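Putative secreted protein (Streptomyces coelicolor A3, PDB 2QF9) is of unknown function, a putative secreted, largely helical protein of the DUF305 family, which is grouped with the ferritin-like families. Local coordinates at residues Gly11-Met16 / Gly141-Leu146; Met56-Leu61 / Leu66-Ser71. All blocks are in the same frame, centred on the assembly; numbering follows the deposited sequence. Where two conformers were deposited one is given.

Contact 1: residues Gly11-Met16 / Gly141-Leu146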
# COMPACT_ATOMS: atom_id res chain seq x y z
N GLY A 11 -5.22 19.47 4.12
CA GLY A 11 -5.94 19.35 2.84
C GLY A 11 -5.15 18.54 1.83
O GLY A 11 -5.73 17.69 1.14
N PHE A 12 -3.85 18.77 1.75
CA PHE A 12 -3.02 18.00 0.83
C PHE A 12 -3.02 16.52 1.22
O PHE A 12 -3.19 15.66 0.36
CB PHE A 12 -1.59 18.54 0.72
CG PHE A 12 -0.70 17.72 -0.17
CD1 PHE A 12 -0.78 17.83 -1.57
CD2 PHE A 12 0.21 16.81 0.39
CE1 PHE A 12 0.07 17.07 -2.38
CE2 PHE A 12 1.05 16.04 -0.40
CZ PHE A 12 0.99 16.16 -1.80
N ALA A 13 -2.86 16.24 2.52
CA ALA A 13 -2.91 14.85 3.01
C ALA A 13 -4.23 14.16 2.65
O ALA A 13 -4.21 13.01 2.18
CB ALA A 13 -2.65 14.79 4.52
N ARG A 14 -5.36 14.84 2.84
CA ARG A 14 -6.68 14.28 2.50
C ARG A 14 -6.81 14.04 0.99
O ARG A 14 -7.16 12.92 0.54
CB ARG A 14 -7.81 15.22 2.95
CG ARG A 14 -8.10 15.18 4.44
CD ARG A 14 -9.27 16.08 4.80
NE ARG A 14 -9.44 16.13 6.25
CZ ARG A 14 -9.16 17.17 7.03
NH1 ARG A 14 -9.34 17.07 8.34
NH2 ARG A 14 -8.72 18.32 6.51
N ASP A 15 -6.51 15.08 0.22
CA ASP A 15 -6.74 15.08 -1.23
C ASP A 15 -5.77 14.15 -1.93
O ASP A 15 -6.18 13.33 -2.77
CB ASP A 15 -6.61 16.50 -1.79
CG ASP A 15 -7.76 17.43 -1.37
OD1 ASP A 15 -8.76 16.98 -0.77
OD2 ASP A 15 -7.67 18.62 -1.70
N MSE A 16 -4.49 14.24 -1.59
CA MSE A 16 -3.52 13.38 -2.25
C MSE A 16 -3.74 11.92 -1.86
O MSE A 16 -3.46 11.02 -2.66
CB MSE A 16 -2.08 13.87 -2.01
CG MSE A 16 -1.07 13.16 -2.86
SE MSE A 16 -1.36 13.41 -4.81
CE MSE A 16 -0.28 14.98 -4.96
N GLY A 141 7.50 19.90 7.59
CA GLY A 141 8.72 19.61 6.83
C GLY A 141 8.67 18.29 6.09
O GLY A 141 8.97 18.24 4.90
N VAL A 142 8.29 17.21 6.79
CA VAL A 142 8.29 15.89 6.18
C VAL A 142 7.26 15.81 5.02
O VAL A 142 7.50 15.13 4.03
CB VAL A 142 8.07 14.76 7.23
CG1 VAL A 142 6.73 14.90 7.95
CG2 VAL A 142 8.24 13.40 6.62
N GLU A 143 6.16 16.53 5.18
CA GLU A 143 5.10 16.60 4.15
C GLU A 143 5.53 17.40 2.92
O GLU A 143 5.28 16.98 1.79
CB GLU A 143 3.81 17.15 4.74
CG GLU A 143 2.62 16.95 3.82
CD GLU A 143 1.29 17.32 4.45
OE1 GLU A 143 1.26 17.65 5.65
OE2 GLU A 143 0.27 17.27 3.73
N LYS A 144 6.16 18.56 3.16
CA LYS A 144 6.76 19.36 2.08
C LYS A 144 7.77 18.54 1.27
O LYS A 144 7.75 18.55 0.03
CB LYS A 144 7.44 20.62 2.65
CG LYS A 144 6.47 21.68 3.11
CD LYS A 144 7.20 22.88 3.72
CE LYS A 144 7.75 23.84 2.66
NZ LYS A 144 8.75 24.80 3.27
N ARG A 145 8.65 17.82 1.97
CA ARG A 145 9.68 17.03 1.32
C ARG A 145 9.07 15.88 0.54
O ARG A 145 9.55 15.55 -0.56
CB ARG A 145 10.70 16.52 2.32
CG ARG A 145 11.52 17.65 2.93
CD ARG A 145 12.77 17.16 3.64
NE ARG A 145 12.47 16.18 4.69
CZ ARG A 145 12.22 16.48 5.96
NH1 ARG A 145 12.23 17.75 6.38
NH2 ARG A 145 11.96 15.51 6.82
N LEU A 146 8.01 15.28 1.10
CA LEU A 146 7.30 14.22 0.40
C LEU A 146 6.73 14.73 -0.91
O LEU A 146 6.89 14.08 -1.96
CB LEU A 146 6.20 13.60 1.27
CG LEU A 146 5.68 12.23 0.75
CD1 LEU A 146 6.71 11.11 0.90
CD2 LEU A 146 4.41 11.84 1.49

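Contact 2: residues Met56-Leu61 / Leu66-Ser71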
# COMPACT_ATOMS: atom_id res chain seq x y z
N MSE A 56 1.38 6.97 4.80
CA MSE A 56 2.10 8.04 5.52
C MSE A 56 1.17 9.22 5.82
O MSE A 56 1.05 9.66 6.97
CB MSE A 56 3.33 8.53 4.73
CG MSE A 56 4.45 7.50 4.62
SE MSE A 56 5.75 8.19 3.33
CE MSE A 56 7.23 6.96 3.53
N MSE A 57 0.46 9.68 4.79
CA MSE A 57 -0.40 10.86 4.92
C MSE A 57 -1.62 10.61 5.82
O MSE A 57 -2.01 11.47 6.66
CB MSE A 57 -0.79 11.37 3.53
CG MSE A 57 0.44 11.91 2.79
SE MSE A 57 -0.03 12.65 1.03
CE MSE A 57 -0.65 10.97 0.19
N ILE A 58 -2.21 9.42 5.67
CA ILE A 58 -3.31 9.01 6.55
C ILE A 58 -2.81 8.89 8.00
O ILE A 58 -3.50 9.32 8.94
CB ILE A 58 -3.96 7.71 6.07
CG1 ILE A 58 -4.71 7.99 4.75
CG2 ILE A 58 -4.91 7.18 7.15
CD1 ILE A 58 -5.30 6.77 4.09
N GLY A 59 -1.61 8.34 8.17
CA GLY A 59 -0.99 8.23 9.48
C GLY A 59 -0.75 9.60 10.13
O GLY A 59 -0.92 9.76 11.35
N TRP A 60 -0.40 10.58 9.31
CA TRP A 60 -0.23 11.96 9.82
C TRP A 60 -1.56 12.51 10.30
O TRP A 60 -1.66 13.05 11.41
CB TRP A 60 0.47 12.88 8.80
CG TRP A 60 1.88 12.45 8.47
CD1 TRP A 60 2.74 11.71 9.26
CD2 TRP A 60 2.60 12.73 7.27
NE1 TRP A 60 3.95 11.52 8.61
CE2 TRP A 60 3.89 12.13 7.39
CE3 TRP A 60 2.29 13.44 6.09
CZ2 TRP A 60 4.86 12.22 6.38
CZ3 TRP A 60 3.27 13.52 5.08
CH2 TRP A 60 4.53 12.91 5.24
N LEU A 61 -2.58 12.37 9.47
CA LEU A 61 -3.91 12.86 9.82
C LEU A 61 -4.37 12.22 11.14
O LEU A 61 -4.91 12.89 12.02
CB LEU A 61 -4.91 12.61 8.69
CG LEU A 61 -4.72 13.47 7.43
CD1 LEU A 61 -5.57 12.93 6.29
CD2 LEU A 61 -5.09 14.95 7.71
N LEU A 66 -7.04 14.57 13.03
CA LEU A 66 -7.81 15.30 12.01
C LEU A 66 -8.61 14.30 11.17
O LEU A 66 -8.10 13.23 10.84
CB LEU A 66 -6.88 16.15 11.14
CG LEU A 66 -6.10 17.30 11.81
CD1 LEU A 66 -5.18 18.00 10.83
CD2 LEU A 66 -7.05 18.32 12.46
N PRO A 67 -9.88 14.61 10.86
CA PRO A 67 -10.68 13.71 10.03
C PRO A 67 -10.02 13.42 8.68
O PRO A 67 -9.38 14.29 8.10
CB PRO A 67 -11.98 14.51 9.81
CG PRO A 67 -12.08 15.37 11.03
CD PRO A 67 -10.66 15.79 11.29
N LYS A 68 -10.18 12.19 8.18
CA LYS A 68 -9.63 11.83 6.88
C LYS A 68 -10.51 12.37 5.75
O LYS A 68 -10.06 12.48 4.61
CB LYS A 68 -9.40 10.32 6.79
CG LYS A 68 -8.17 9.85 7.58
CD LYS A 68 -8.11 8.32 7.70
CE LYS A 68 -8.42 7.82 9.11
NZ LYS A 68 -7.64 6.58 9.46
N VAL A 69 -11.75 12.73 6.08
CA VAL A 69 -12.71 13.30 5.11
C VAL A 69 -13.16 14.69 5.58
O VAL A 69 -13.52 14.87 6.74
CB VAL A 69 -13.95 12.37 4.93
CG1 VAL A 69 -14.82 12.80 3.74
CG2 VAL A 69 -13.51 10.90 4.77
N SER A 70 -13.13 15.67 4.67
CA SER A 70 -13.57 17.04 4.96
C SER A 70 -14.87 17.38 4.25
O SER A 70 -15.18 16.83 3.19
CB SER A 70 -12.49 18.05 4.55
OG SER A 70 -12.88 19.40 4.80
N SER A 71 -15.61 18.32 4.83
CA SER A 71 -16.81 18.86 4.22
C SER A 71 -16.42 19.78 3.07
O SER A 71 -17.21 19.99 2.14
CB SER A 71 -17.63 19.65 5.24
OG SER A 71 -18.92 19.90 4.73

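Contact 1: residues Gly11-Met16 / Gly141-Leu146
Glu143 OE2 is the atom on which this contact converges: Phe12 and Ala13 approach it from the neighbouring helix with carbons and one backbone nitrogen. On the aromatic side it lies at the edge of the Phe12 ring, in the ring plane, 3.4 Å from CD2, so the carboxylate oxygen faces the slightly positive C-H rim and not the pi cloud. The ring and carboxylate planes stand 39° apart. Ala13 approaches the same oxygen through its backbone N, at 3.5 Å from OE2, and through its methyl CB, 3.9 Å from OE2; neither approach amounts to a hydrogen bond. Glu143 spans the gap because its chain is extended, with CG anti to the backbone N (chi1 -167°), while the Phe12 side chain slides past it in the opposite direction. One face of the Phe12 ring carries Met16 CB, 3.8 Å above the plane. OE1 of the buried Glu143 lies close to Asp9 OD1, and this nearness of like charges may favour a proton on one of the two acids. Within a four-helix bundle, probably ferritin-like, the contact joins helix 8-31 to the start of helix 141-167. Met57, Leu61 and Trp60 of helix 37-63 pack on Phe12, Ala13 and Glu143 respectively, and Cys134 of helix 109-137, disulfide-linked to Cys138 in the turn between the last two helices, touches both Phe12 and Glu143.

Contact 2: residues Met56-Leu61 / Leu66-Ser71
Ile58 meets Lys68 through its CG2 methyl, which sits 3.4 Å from Lys68 CD, tighter than a usual carbon-carbon contact. The two side chains cross at about a right angle, the aliphatic part of the lysine lying against the isoleucine. The lysine chain bends twice near its end, and NZ forms a salt bridge with Asp62, on the same helix as Ile58. Next, Gly59 and Trp60 turn to the second subunit, where Gly59 O and Trp60 NE1 form reciprocal hydrogen bonds with Trp60 and Gly59 of that chain. This region lies near the C-terminal end of helix 37-63, one of the four long helices of what is probably a ferritin-like four-helix bundle; the chain folds back over the helix end as far as Lys68, then leaves it. Leu61 makes the turn-back explicit: its O accepts a nearly straight bond from Leu66 N, 2.9 Å long with an N-H...O angle of 174°. Its side chain, CG anti to the carbonyl carbon (chi1 -71°), brings CD2 to 4.1 Å from Leu66 CB, the two leucines crossing nearly at right angles, and CD1 to 4.2 Å from Lys68 CG.

Overall arrangement
Contacts 1 and 2 have centres about 10 Å apart, on the same side of the chain's centre, and contact 2 is nested within the long loop of chain that contact 1 closes. Contact 1 pairs helix 8-31, first in the chain, with helix 141-167, the last; contact 2 sets helix 37-63 against the loop that follows it. They meet directly: in one of the two conformers of Arg14, its NE lies 2.6 Å from Pro67 O, a probable hydrogen bond, and Trp60 packs on Val142. One end of the bundle is thereby tied together across distant parts of the sequence, and it borders the second subunit through Trp60 and Val142.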